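Local coordinates for putative fimbrium tip subunit Fim1C (Bacteroides ovatus, PDB 4EPS), which probably serves as a component of the fimbrium tip, in surface filaments that mediate cell adhesion and biofilm formation, at residues A111-G116 against L134-A139; F49-G54 against D107-P112; D58-M63 against V86-Y91; K127-Q132 against M159-V164. All blocks are in the same frame, centred on the assembly; numbering follows the deposited sequence.

Interaction 1 of 4, residues A111-G116 against L134-A139; sequences APLAAG and LMTSNA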
loop_
_atom_site.group_PDB
_atom_site.type_symbol
_atom_site.label_atom_id
_atom_site.label_comp_id
_atom_site.label_asym_id
_atom_site.label_seq_id
_atom_site.Cartn_x
_atom_site.Cartn_y
_atom_site.Cartn_z
ATOM N N ALA A 111 -11.767 16.243 55.289
ATOM C CA ALA A 111 -13.103 16.554 54.750
ATOM C C ALA A 111 -13.294 18.082 54.488
ATOM O O ALA A 111 -13.717 18.408 53.370
ATOM C CB ALA A 111 -14.200 16.031 55.676
ATOM N N PRO A 112 -12.935 19.031 55.409
ATOM C CA PRO A 112 -13.145 20.468 55.098
ATOM C C PRO A 112 -12.231 21.000 53.991
ATOM O O PRO A 112 -12.635 21.875 53.234
ATOM C CB PRO A 112 -12.843 21.171 56.428
ATOM C CG PRO A 112 -12.963 20.079 57.483
ATOM C CD PRO A 112 -12.430 18.869 56.792
ATOM N N LEU A 113 -10.996 20.490 53.898
ATOM C CA LEU A 113 -10.068 20.894 52.829
ATOM C C LEU A 113 -10.681 20.538 51.475
ATOM O O LEU A 113 -10.746 21.385 50.587
ATOM C CB LEU A 113 -8.709 20.202 53.030
ATOM C CG LEU A 113 -7.624 20.437 51.973
ATOM C CD1 LEU A 113 -7.206 21.933 51.903
ATOM C CD2 LEU A 113 -6.424 19.519 52.249
ATOM N N ALA A 114 -11.201 19.303 51.353
ATOM C CA ALA A 114 -11.821 18.824 50.121
ATOM C C ALA A 114 -13.125 19.578 49.825
ATOM O O ALA A 114 -13.329 20.004 48.686
ATOM C CB ALA A 114 -12.078 17.330 50.217
ATOM N N ALA A 115 -13.976 19.793 50.852
ATOM C CA ALA A 115 -15.258 20.506 50.695
ATOM C C ALA A 115 -15.077 21.950 50.187
ATOM O O ALA A 115 -15.849 22.385 49.336
ATOM C CB ALA A 115 -16.027 20.513 52.011
ATOM N N GLY A 116 -14.070 22.660 50.688
ATOM C CA GLY A 116 -13.810 24.038 50.281
ATOM C C GLY A 116 -12.836 24.213 49.126
ATOM O O GLY A 116 -12.510 25.346 48.755
ATOM N N LEU A 134 -5.748 18.101 44.256
ATOM C CA LEU A 134 -5.752 17.781 45.682
ATOM C C LEU A 134 -5.679 16.261 45.929
ATOM O O LEU A 134 -6.466 15.484 45.377
ATOM C CB LEU A 134 -7.009 18.384 46.351
ATOM C CG LEU A 134 -7.211 18.045 47.840
ATOM C CD1 LEU A 134 -6.117 18.676 48.720
ATOM C CD2 LEU A 134 -8.584 18.540 48.333
HETATM N N MSE A 135 -4.718 15.863 46.781
HETATM C CA MSE A 135 -4.483 14.466 47.169
HETATM C C MSE A 135 -4.311 14.368 48.654
HETATM O O MSE A 135 -3.617 15.202 49.243
HETATM C CB MSE A 135 -3.221 13.906 46.501
HETATM C CG MSE A 135 -3.301 13.796 45.012
HETATM SE SE MSE A 135 -1.564 13.128 44.454
HETATM C CE MSE A 135 -1.196 14.465 43.152
ATOM N N THR A 136 -4.921 13.361 49.285
ATOM C CA THR A 136 -4.805 13.221 50.739
ATOM C C THR A 136 -4.565 11.781 51.157
ATOM O O THR A 136 -4.913 10.854 50.429
ATOM C CB THR A 136 -6.113 13.712 51.416
ATOM O OG1 THR A 136 -7.201 12.894 50.951
ATOM C CG2 THR A 136 -6.403 15.212 51.162
ATOM N N SER A 137 -4.056 11.604 52.371
ATOM C CA SER A 137 -3.881 10.288 52.988
ATOM C C SER A 137 -4.911 10.080 54.088
ATOM O O SER A 137 -5.490 11.041 54.607
ATOM C CB SER A 137 -2.473 10.157 53.584
ATOM O OG SER A 137 -2.428 10.693 54.900
ATOM N N ASN A 138 -5.064 8.834 54.518
ATOM C CA ASN A 138 -5.835 8.518 55.716
ATOM C C ASN A 138 -4.801 8.375 56.846
ATOM O O ASN A 138 -3.632 8.689 56.607
ATOM C CB ASN A 138 -6.710 7.284 55.508
ATOM C CG ASN A 138 -7.935 7.614 54.693
ATOM O OD1 ASN A 138 -8.593 8.647 54.873
ATOM N ND2 ASN A 138 -8.244 6.774 53.750
ATOM N N ALA A 139 -5.223 7.999 58.060
ATOM C CA ALA A 139 -4.364 7.829 59.237
ATOM C C ALA A 139 -3.274 6.784 58.943
ATOM O O ALA A 139 -3.585 5.656 58.556
ATOM C CB ALA A 139 -5.204 7.406 60.442
#
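Ala114 and Leu134 are the closest pair of backbones here, their CA atoms 7.6 Å apart where the one-turn helix 111-115 passes the beginning of strand 135-145. This is a one-turn helix laid against a sheet strand and the residue just before it, in the fimbrillin-like domain, whose family belongs to the transthyretin clan. The turn is closed by backbone bonds from Ala115 N to Ala111 O and from Gly116 N to Pro112 O, and the contact between the two segments is apolar. Leu134 does most of the work by dividing its two methyls between neighbouring helix residues. Its CD1 lies against Leu113 CD2 at 3.6 Å, branch against branch. CD2 instead comes down on the helix backbone, 3.7 Å from Ala114 CA, and touches Ala114 CB less closely at 4.1 Å; the small alanine side chain is consistent with so close an approach. With CG trans to the backbone nitrogen (chi1 176°), the Leu134 fork is carried toward the helix, where its two methyls part. Trp117 and Arg158 flank Leu134, while Leu113 also packs on Met98 and Tyr91, so the pair is buried. With an alanine in place of Leu134 both methyls are gone, and Leu113 CD2 and the Ala114 backbone would probably face a gap between helix and strand. Thr136 adds a fringe to the patch. Its hydroxyl OG1 is hydrogen-bonded to Arg158 NH1, whereas its methyl CG2 turns to Leu113, 4.4 Å from CD2.

Interaction 2 of 4, residues F49-G54 against D107-P112; sequences FAVKDG and DDFFAP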
loop_
_atom_site.group_PDB
_atom_site.type_symbol
_atom_site.label_atom_id
_atom_site.label_comp_id
_atom_site.label_asym_id
_atom_site.label_seq_id
_atom_site.Cartn_x
_atom_site.Cartn_y
_atom_site.Cartn_z
ATOM N N PHE A 49 0.748 16.266 59.168
ATOM C CA PHE A 49 0.091 16.402 60.475
ATOM C C PHE A 49 0.285 15.147 61.320
ATOM O O PHE A 49 0.222 14.030 60.793
ATOM C CB PHE A 49 -1.420 16.636 60.319
ATOM C CG PHE A 49 -1.824 17.937 59.674
ATOM C CD1 PHE A 49 -1.965 18.034 58.291
ATOM C CD2 PHE A 49 -2.152 19.048 60.457
ATOM C CE1 PHE A 49 -2.365 19.235 57.696
ATOM C CE2 PHE A 49 -2.563 20.245 59.861
ATOM C CZ PHE A 49 -2.660 20.337 58.488
ATOM N N ALA A 50 0.459 15.326 62.635
ATOM C CA ALA A 50 0.529 14.232 63.601
ATOM C C ALA A 50 -0.557 14.469 64.638
ATOM O O ALA A 50 -0.611 15.554 65.238
ATOM C CB ALA A 50 1.903 14.164 64.257
ATOM N N VAL A 51 -1.451 13.489 64.806
ATOM C CA VAL A 51 -2.556 13.597 65.761
ATOM C C VAL A 51 -2.295 12.602 66.893
ATOM O O VAL A 51 -2.144 11.403 66.649
ATOM C CB VAL A 51 -3.921 13.390 65.060
ATOM C CG1 VAL A 51 -5.078 13.403 66.050
ATOM C CG2 VAL A 51 -4.137 14.449 63.978
ATOM N N LYS A 52 -2.243 13.113 68.129
ATOM C CA LYS A 52 -2.039 12.311 69.331
ATOM C C LYS A 52 -3.186 12.624 70.300
ATOM O O LYS A 52 -3.441 13.798 70.579
ATOM C CB LYS A 52 -0.667 12.638 69.949
ATOM C CG LYS A 52 -0.205 11.685 71.042
ATOM C CD LYS A 52 0.676 12.408 72.049
ATOM C CE LYS A 52 1.818 11.599 72.641
ATOM N NZ LYS A 52 1.459 10.187 72.963
ATOM N N ASP A 53 -3.912 11.578 70.741
ATOM C CA ASP A 53 -5.037 11.637 71.691
ATOM C C ASP A 53 -6.089 12.717 71.317
ATOM O O ASP A 53 -6.538 13.472 72.179
ATOM C CB ASP A 53 -4.507 11.855 73.129
ATOM C CG ASP A 53 -3.574 10.750 73.614
ATOM O OD1 ASP A 53 -3.985 9.562 73.582
ATOM O OD2 ASP A 53 -2.441 11.072 74.037
ATOM N N GLY A 54 -6.451 12.773 70.034
ATOM C CA GLY A 54 -7.472 13.678 69.511
ATOM C C GLY A 54 -7.075 15.124 69.294
ATOM O O GLY A 54 -7.950 15.970 69.116
ATOM N N ASP A 107 -14.700 10.979 60.559
ATOM C CA ASP A 107 -13.851 9.862 60.137
ATOM C C ASP A 107 -12.964 10.239 58.922
ATOM O O ASP A 107 -12.151 9.417 58.470
ATOM C CB ASP A 107 -14.707 8.613 59.843
ATOM C CG ASP A 107 -15.586 8.176 61.007
ATOM O OD1 ASP A 107 -15.029 7.817 62.074
ATOM O OD2 ASP A 107 -16.828 8.198 60.855
ATOM N N ASP A 108 -13.080 11.489 58.423
ATOM C CA ASP A 108 -12.266 11.982 57.304
ATOM C C ASP A 108 -11.535 13.254 57.744
ATOM O O ASP A 108 -12.118 14.341 57.744
ATOM C CB ASP A 108 -13.141 12.214 56.051
ATOM C CG ASP A 108 -12.430 12.807 54.835
ATOM O OD1 ASP A 108 -11.173 12.870 54.841
ATOM O OD2 ASP A 108 -13.126 13.239 53.902
ATOM N N PHE A 109 -10.240 13.117 58.110
ATOM C CA PHE A 109 -9.441 14.243 58.612
ATOM C C PHE A 109 -9.381 15.443 57.649
ATOM O O PHE A 109 -9.289 16.572 58.117
ATOM C CB PHE A 109 -8.017 13.780 58.934
ATOM C CG PHE A 109 -7.102 14.802 59.578
ATOM C CD1 PHE A 109 -7.223 15.116 60.930
ATOM C CD2 PHE A 109 -6.073 15.393 58.852
ATOM C CE1 PHE A 109 -6.359 16.035 61.534
ATOM C CE2 PHE A 109 -5.184 16.286 59.464
ATOM C CZ PHE A 109 -5.329 16.600 60.805
ATOM N N PHE A 110 -9.375 15.206 56.321
ATOM C CA PHE A 110 -9.278 16.325 55.381
ATOM C C PHE A 110 -10.634 16.686 54.707
ATOM O O PHE A 110 -10.642 17.382 53.684
ATOM C CB PHE A 110 -8.221 16.020 54.309
ATOM C CG PHE A 110 -6.798 15.950 54.827
ATOM C CD1 PHE A 110 -6.117 17.106 55.208
ATOM C CD2 PHE A 110 -6.117 14.738 54.865
ATOM C CE1 PHE A 110 -4.781 17.048 55.637
ATOM C CE2 PHE A 110 -4.785 14.676 55.299
ATOM C CZ PHE A 110 -4.122 15.831 55.668
ATOM N N ALA A 111 -11.767 16.243 55.289
ATOM C CA ALA A 111 -13.103 16.554 54.750
ATOM C C ALA A 111 -13.294 18.082 54.488
ATOM O O ALA A 111 -13.717 18.408 53.370
ATOM C CB ALA A 111 -14.200 16.031 55.676
ATOM N N PRO A 112 -12.935 19.031 55.409
ATOM C CA PRO A 112 -13.145 20.468 55.098
ATOM C C PRO A 112 -12.231 21.000 53.991
ATOM O O PRO A 112 -12.635 21.875 53.234
ATOM C CB PRO A 112 -12.843 21.171 56.428
ATOM C CG PRO A 112 -12.963 20.079 57.483
ATOM C CD PRO A 112 -12.430 18.869 56.792
#
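Val51 and Phe109 mark the nearest approach of the backbones, with CA atoms 9.9 Å apart, as strand 45-52 faces the type I turn Asp108-Ala111 that leads into helix 111-115. An aromatic cluster of Phe49, Phe109 and Phe110 bridges this distance within the fimbrillin-like domain. Phe109 and Phe49 form a T-shaped pair: the CE2/CZ edge of Phe109 points at the face of Phe49, with centroids 5.4 Å apart and planes at 70°. Phe109 holds CG trans to its backbone nitrogen (chi1 -175°), which extends its ring toward Phe49 and brings CE2 within 3.7 Å of Phe49 CG. The Phe110 and Phe49 rings meet obliquely, Phe110 CE1 lying 3.9 Å from Phe49 CE1. The two turn phenylalanines also pack on each other, Phe109 CD2 sitting over the centre of the Phe110 ring. Replacing Phe49 by alanine removes the ring, and the Phe109 edge would probably lose the face it points at, with Phe110 CE1 left without its neighbour. Outside the trio, Tyr89 stacks on Phe109. An Asx turn helps to fix the turn, since Asp108 OD1 accepts from Phe110 N, approached from above the carboxylate plane, while OD2 forms a salt bridge with Arg158. Further along the strand, Val51 CG2 packs 3.7 Å from Phe109 CE1.

Interaction 3 of 4, residues D58-M63 against V86-Y91; sequences DEINNM and VNFYAY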
loop_
_atom_site.group_PDB
_atom_site.type_symbol
_atom_site.label_atom_id
_atom_site.label_comp_id
_atom_site.label_asym_id
_atom_site.label_seq_id
_atom_site.Cartn_x
_atom_site.Cartn_y
_atom_site.Cartn_z
ATOM N N ASP A 58 1.688 20.276 68.189
ATOM C CA ASP A 58 2.197 21.607 67.833
ATOM C C ASP A 58 3.458 21.534 66.996
ATOM O O ASP A 58 3.684 22.409 66.158
ATOM C CB ASP A 58 2.498 22.433 69.100
ATOM C CG ASP A 58 1.294 22.764 69.962
ATOM O OD1 ASP A 58 0.237 23.125 69.396
ATOM O OD2 ASP A 58 1.435 22.749 71.209
ATOM N N GLU A 59 4.297 20.514 67.239
ATOM C CA GLU A 59 5.553 20.345 66.516
ATOM C C GLU A 59 5.334 19.808 65.079
ATOM O O GLU A 59 6.231 19.981 64.267
ATOM C CB GLU A 59 6.530 19.431 67.292
ATOM C CG GLU A 59 6.073 17.984 67.446
ATOM C CD GLU A 59 7.080 17.025 68.051
ATOM O OE1 GLU A 59 8.095 16.715 67.382
ATOM O OE2 GLU A 59 6.820 16.535 69.175
ATOM N N ILE A 60 4.189 19.133 64.787
ATOM C CA ILE A 60 3.879 18.535 63.458
ATOM C C ILE A 60 2.450 18.951 63.041
ATOM O O ILE A 60 1.503 18.156 63.056
ATOM C CB ILE A 60 4.083 16.974 63.418
ATOM C CG1 ILE A 60 5.437 16.532 64.077
ATOM C CG2 ILE A 60 4.005 16.457 61.948
ATOM C CD1 ILE A 60 5.531 15.081 64.586
ATOM N N ASN A 61 2.307 20.228 62.723
ATOM C CA ASN A 61 1.038 20.837 62.371
ATOM C C ASN A 61 1.211 21.555 61.053
ATOM O O ASN A 61 1.776 22.648 61.017
ATOM C CB ASN A 61 0.591 21.796 63.508
ATOM C CG ASN A 61 -0.814 22.335 63.373
ATOM O OD1 ASN A 61 -1.442 22.273 62.317
ATOM N ND2 ASN A 61 -1.346 22.871 64.455
ATOM N N ASN A 62 0.792 20.898 59.941
ATOM C CA ASN A 62 0.951 21.426 58.586
ATOM C C ASN A 62 2.433 21.668 58.288
ATOM O O ASN A 62 2.813 22.717 57.782
ATOM C CB ASN A 62 0.109 22.700 58.351
ATOM C CG ASN A 62 -0.020 23.025 56.899
ATOM O OD1 ASN A 62 -0.018 22.126 56.056
ATOM N ND2 ASN A 62 -0.064 24.310 56.556
HETATM N N MSE A 63 3.278 20.692 58.623
HETATM C CA MSE A 63 4.710 20.809 58.397
HETATM C C MSE A 63 5.030 20.549 56.919
HETATM O O MSE A 63 4.647 19.500 56.392
HETATM C CB MSE A 63 5.459 19.848 59.318
HETATM C CG MSE A 63 6.958 20.031 59.290
HETATM SE SE MSE A 63 7.837 18.684 60.425
HETATM C CE MSE A 63 6.951 18.863 61.838
ATOM N N VAL A 86 0.524 7.478 67.556
ATOM C CA VAL A 86 0.198 8.720 66.853
ATOM C C VAL A 86 -0.300 8.392 65.427
ATOM O O VAL A 86 0.238 7.496 64.759
ATOM C CB VAL A 86 1.410 9.702 66.855
ATOM C CG1 VAL A 86 1.206 10.878 65.901
ATOM C CG2 VAL A 86 1.708 10.205 68.273
ATOM N N ASN A 87 -1.354 9.106 64.986
ATOM C CA ASN A 87 -1.879 9.005 63.623
ATOM C C ASN A 87 -1.234 10.084 62.750
ATOM O O ASN A 87 -1.320 11.261 63.100
ATOM C CB ASN A 87 -3.403 9.146 63.624
ATOM C CG ASN A 87 -4.122 7.913 64.134
ATOM O OD1 ASN A 87 -3.607 6.795 64.104
ATOM N ND2 ASN A 87 -5.337 8.087 64.611
ATOM N N PHE A 88 -0.580 9.705 61.625
ATOM C CA PHE A 88 0.033 10.698 60.742
ATOM C C PHE A 88 -0.818 10.863 59.501
ATOM O O PHE A 88 -1.418 9.889 59.027
ATOM C CB PHE A 88 1.493 10.338 60.346
ATOM C CG PHE A 88 2.446 10.331 61.527
ATOM C CD1 PHE A 88 2.593 9.194 62.316
ATOM C CD2 PHE A 88 3.174 11.467 61.861
ATOM C CE1 PHE A 88 3.465 9.191 63.409
ATOM C CE2 PHE A 88 4.073 11.449 62.925
ATOM C CZ PHE A 88 4.202 10.316 63.701
ATOM N N TYR A 89 -0.868 12.095 58.977
ATOM C CA TYR A 89 -1.662 12.426 57.779
ATOM C C TYR A 89 -0.860 13.284 56.854
ATOM O O TYR A 89 -0.137 14.171 57.328
ATOM C CB TYR A 89 -2.939 13.209 58.162
ATOM C CG TYR A 89 -3.888 12.476 59.067
ATOM C CD1 TYR A 89 -3.748 12.537 60.453
ATOM C CD2 TYR A 89 -4.950 11.744 58.547
ATOM C CE1 TYR A 89 -4.628 11.864 61.298
ATOM C CE2 TYR A 89 -5.843 11.074 59.385
ATOM C CZ TYR A 89 -5.682 11.151 60.758
ATOM O OH TYR A 89 -6.567 10.518 61.583
ATOM N N ALA A 90 -1.008 13.087 55.546
ATOM C CA ALA A 90 -0.312 13.970 54.605
ATOM C C ALA A 90 -1.249 14.394 53.484
ATOM O O ALA A 90 -2.187 13.666 53.147
ATOM C CB ALA A 90 0.927 13.300 54.030
ATOM N N TYR A 91 -0.986 15.564 52.905
ATOM C CA TYR A 91 -1.771 16.038 51.759
ATOM C C TYR A 91 -0.874 16.780 50.802
ATOM O O TYR A 91 0.174 17.322 51.179
ATOM C CB TYR A 91 -2.969 16.936 52.191
ATOM C CG TYR A 91 -2.525 18.324 52.606
ATOM C CD1 TYR A 91 -1.895 18.538 53.830
ATOM C CD2 TYR A 91 -2.625 19.402 51.728
ATOM C CE1 TYR A 91 -1.433 19.801 54.196
ATOM C CE2 TYR A 91 -2.116 20.657 52.061
ATOM C CZ TYR A 91 -1.537 20.856 53.306
ATOM O OH TYR A 91 -1.015 22.078 53.646
#
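Asn62 and Tyr91 share the polar half of this contact, and Phe88 carries the apolar half. The Tyr91 hydroxyl donates to Asn62 OD1 across a short 2.6 Å, meeting the carbonyl at a C=O...O angle of 130° and tilted a little from its plane. The amide and ring planes are 25° apart, and the oxygen lies at the ring edge, 3.3 Å from Tyr91 CE1. Both groups have a second tie to the same loop residue: Asn62 ND2 is hydrogen-bonded to Gln95 O and Tyr91 OH to Gln95 N. The amide is thus gripped at both ends, which should fix which way round it sits. Tyr91 holds its ring between its backbone nitrogen and carbonyl carbon (chi1 75°), a setting that lifts the hydroxyl toward Asn62. Asn62 itself has left-handed backbone angles and, with Met63, faces Leu48 in a G1 β-bulge. A glycerol, probably from the crystallisation liquor, is also bonded to Asn62 ND2.

Phe88, three residues before Tyr91, leaves the opposite face of its strand. There Ile60 CD1 approaches the ring at its edge, 4.3 Å from Phe88 CE2, a loose touch. Val86 CG1 lies over one face of the same ring, toward its rim. Strand 45-52 pairs with both 55-67 and 87-92, and side chains of the two segments meet over both of its faces: Phe49 accompanies Asn62 and Tyr91, whereas Ala50 accompanies Ile60 and Phe88, whose ring continues onto Leu142 of strand 135-145 and Leu151 and Phe153 of strand 148-174.

Interaction 4 of 4, residues K127-Q132 against M159-V164; sequences KAYAKQ and MSLVVV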
loop_
_atom_site.group_PDB
_atom_site.type_symbol
_atom_site.label_atom_id
_atom_site.label_comp_id
_atom_site.label_asym_id
_atom_site.label_seq_id
_atom_site.Cartn_x
_atom_site.Cartn_y
_atom_site.Cartn_z
ATOM N N LYS A 127 1.930 23.419 35.906
ATOM C CA LYS A 127 1.768 24.111 37.189
ATOM C C LYS A 127 0.312 24.447 37.500
ATOM O O LYS A 127 -0.085 24.312 38.646
ATOM C CB LYS A 127 2.607 25.402 37.261
ATOM C CG LYS A 127 4.078 25.119 37.549
ATOM C CD LYS A 127 4.810 26.347 38.090
ATOM C CE LYS A 127 6.032 25.985 38.911
ATOM N NZ LYS A 127 7.142 25.436 38.084
ATOM N N ALA A 128 -0.461 24.930 36.513
ATOM C CA ALA A 128 -1.869 25.297 36.742
ATOM C C ALA A 128 -2.698 24.046 37.114
ATOM O O ALA A 128 -3.611 24.128 37.922
ATOM C CB ALA A 128 -2.441 25.961 35.505
ATOM N N TYR A 129 -2.344 22.892 36.542
ATOM C CA TYR A 129 -3.031 21.634 36.830
ATOM C C TYR A 129 -2.625 21.109 38.224
ATOM O O TYR A 129 -3.499 20.802 39.054
ATOM C CB TYR A 129 -2.668 20.621 35.742
ATOM C CG TYR A 129 -3.318 19.260 35.901
ATOM C CD1 TYR A 129 -2.768 18.299 36.746
ATOM C CD2 TYR A 129 -4.468 18.927 35.188
ATOM C CE1 TYR A 129 -3.352 17.041 36.888
ATOM C CE2 TYR A 129 -5.043 17.662 35.299
ATOM C CZ TYR A 129 -4.491 16.729 36.161
ATOM O OH TYR A 129 -5.014 15.464 36.246
ATOM N N ALA A 130 -1.293 20.984 38.465
ATOM C CA ALA A 130 -0.726 20.428 39.703
ATOM C C ALA A 130 -1.194 21.147 40.943
ATOM O O ALA A 130 -1.510 20.469 41.927
ATOM C CB ALA A 130 0.807 20.434 39.639
ATOM N N LYS A 131 -1.266 22.511 40.913
ATOM C CA LYS A 131 -1.684 23.276 42.099
ATOM C C LYS A 131 -3.150 22.995 42.479
ATOM O O LYS A 131 -3.536 23.296 43.597
ATOM C CB LYS A 131 -1.470 24.794 41.909
ATOM C CG LYS A 131 -2.428 25.437 40.896
ATOM C CD LYS A 131 -2.154 26.913 40.674
ATOM C CE LYS A 131 -3.112 27.482 39.653
ATOM N NZ LYS A 131 -2.714 28.851 39.221
ATOM N N GLN A 132 -3.955 22.420 41.563
ATOM C CA GLN A 132 -5.368 22.130 41.826
ATOM C C GLN A 132 -5.675 20.645 42.078
ATOM O O GLN A 132 -6.823 20.300 42.401
ATOM C CB GLN A 132 -6.174 22.618 40.603
ATOM C CG GLN A 132 -5.953 24.122 40.333
ATOM C CD GLN A 132 -7.046 24.702 39.503
ATOM O OE1 GLN A 132 -8.161 24.888 39.971
ATOM N NE2 GLN A 132 -6.732 25.075 38.286
HETATM N N MSE A 159 -10.377 15.022 43.627
HETATM C CA MSE A 159 -11.204 15.520 42.533
HETATM C C MSE A 159 -11.530 14.376 41.579
HETATM O O MSE A 159 -11.025 13.258 41.743
HETATM C CB MSE A 159 -10.457 16.662 41.767
HETATM C CG MSE A 159 -10.162 17.895 42.645
HETATM SE SE MSE A 159 -11.810 18.691 43.377
HETATM C CE MSE A 159 -11.618 18.173 45.284
ATOM N N SER A 160 -12.350 14.664 40.563
ATOM C CA SER A 160 -12.655 13.700 39.512
ATOM C C SER A 160 -11.927 14.170 38.269
ATOM O O SER A 160 -11.428 15.297 38.256
ATOM C CB SER A 160 -14.165 13.589 39.301
ATOM O OG SER A 160 -14.424 12.445 38.500
ATOM N N LEU A 161 -11.836 13.331 37.241
ATOM C CA LEU A 161 -11.075 13.711 36.052
ATOM C C LEU A 161 -11.813 13.424 34.755
ATOM O O LEU A 161 -12.281 12.304 34.533
ATOM C CB LEU A 161 -9.728 12.959 36.062
ATOM C CG LEU A 161 -8.749 13.280 34.908
ATOM C CD1 LEU A 161 -8.234 14.750 35.018
ATOM C CD2 LEU A 161 -7.613 12.307 34.905
ATOM N N VAL A 162 -11.877 14.436 33.884
ATOM C CA VAL A 162 -12.415 14.291 32.535
ATOM C C VAL A 162 -11.207 14.027 31.621
ATOM O O VAL A 162 -10.231 14.783 31.664
ATOM C CB VAL A 162 -13.236 15.541 32.071
ATOM C CG1 VAL A 162 -13.423 15.583 30.535
ATOM C CG2 VAL A 162 -14.594 15.595 32.760
ATOM N N VAL A 163 -11.288 13.005 30.772
ATOM C CA VAL A 163 -10.240 12.732 29.772
ATOM C C VAL A 163 -10.929 12.772 28.401
ATOM O O VAL A 163 -11.954 12.103 28.242
ATOM C CB VAL A 163 -9.480 11.395 30.003
ATOM C CG1 VAL A 163 -8.426 11.175 28.902
ATOM C CG2 VAL A 163 -8.813 11.383 31.395
ATOM N N VAL A 164 -10.410 13.579 27.450
ATOM C CA VAL A 164 -11.001 13.677 26.110
ATOM C C VAL A 164 -9.979 13.179 25.083
ATOM O O VAL A 164 -8.862 13.684 25.032
ATOM C CB VAL A 164 -11.504 15.106 25.736
ATOM C CG1 VAL A 164 -12.250 15.086 24.394
ATOM C CG2 VAL A 164 -12.369 15.717 26.839
#
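Tyr129 reaches from its helix with the phenol end and overlaps the Leu161 side chain, its OH lying 3.5 Å from Leu161 CD1. The methyl sits at the ring edge, close to the ring plane, and the nearest ring carbon, Tyr129 CE2, is 4.3 Å from it. The two side chains run at about a right angle. Tyr129 spans the wide gap between backbones, 11.3 Å from its CA to that of Leu161, because its ring is trans to the backbone nitrogen (chi1 180°) and projects away from the helix axis. In the fimbrillin-like domain this brings the short helix 126-130 against the long strand 148-174, whose neighbour 217-222 supplies Leu221 to touch both Tyr129 and Leu161. A second touch lies at Gln132 and Met159: Gln132 O is 4.1 Å from Met159 CG, a selenomethionine carbon, and that oxygen is hydrogen-bonded to Trp117 NE1. The amide of Gln132 turns back on its own helix. Its NE2 donates to Ala128 O over 3.3 Å at an N-H...O angle of 158°, from above the carbonyl plane, while OE1 is bonded to Thr120 N.

Overall arrangement
All four contacts belong to the fimbrillin-like domain and are largely buried, yet each joins the fold differently. All four touching residues of interaction 2 are buried, whereas Ala114, Asn62 and Tyr129 are the partly exposed members of interactions 1, 3 and 4. Interactions 1 and 2 share Ala111 and Pro112, and Thr136 CB meets Phe110 CD2 where they touch. Interaction 3 is nested in the chain loop closed by interaction 2, and strand 45-52 pairs with strand 87-92 between them. Chemistry follows place: aliphatic in interaction 1, aromatic in interaction 2, a mixture of hydrogen bond and apolar touch in interaction 3. Interaction 4, the sparsest, meets interaction 1 through Met159 beside Ala114.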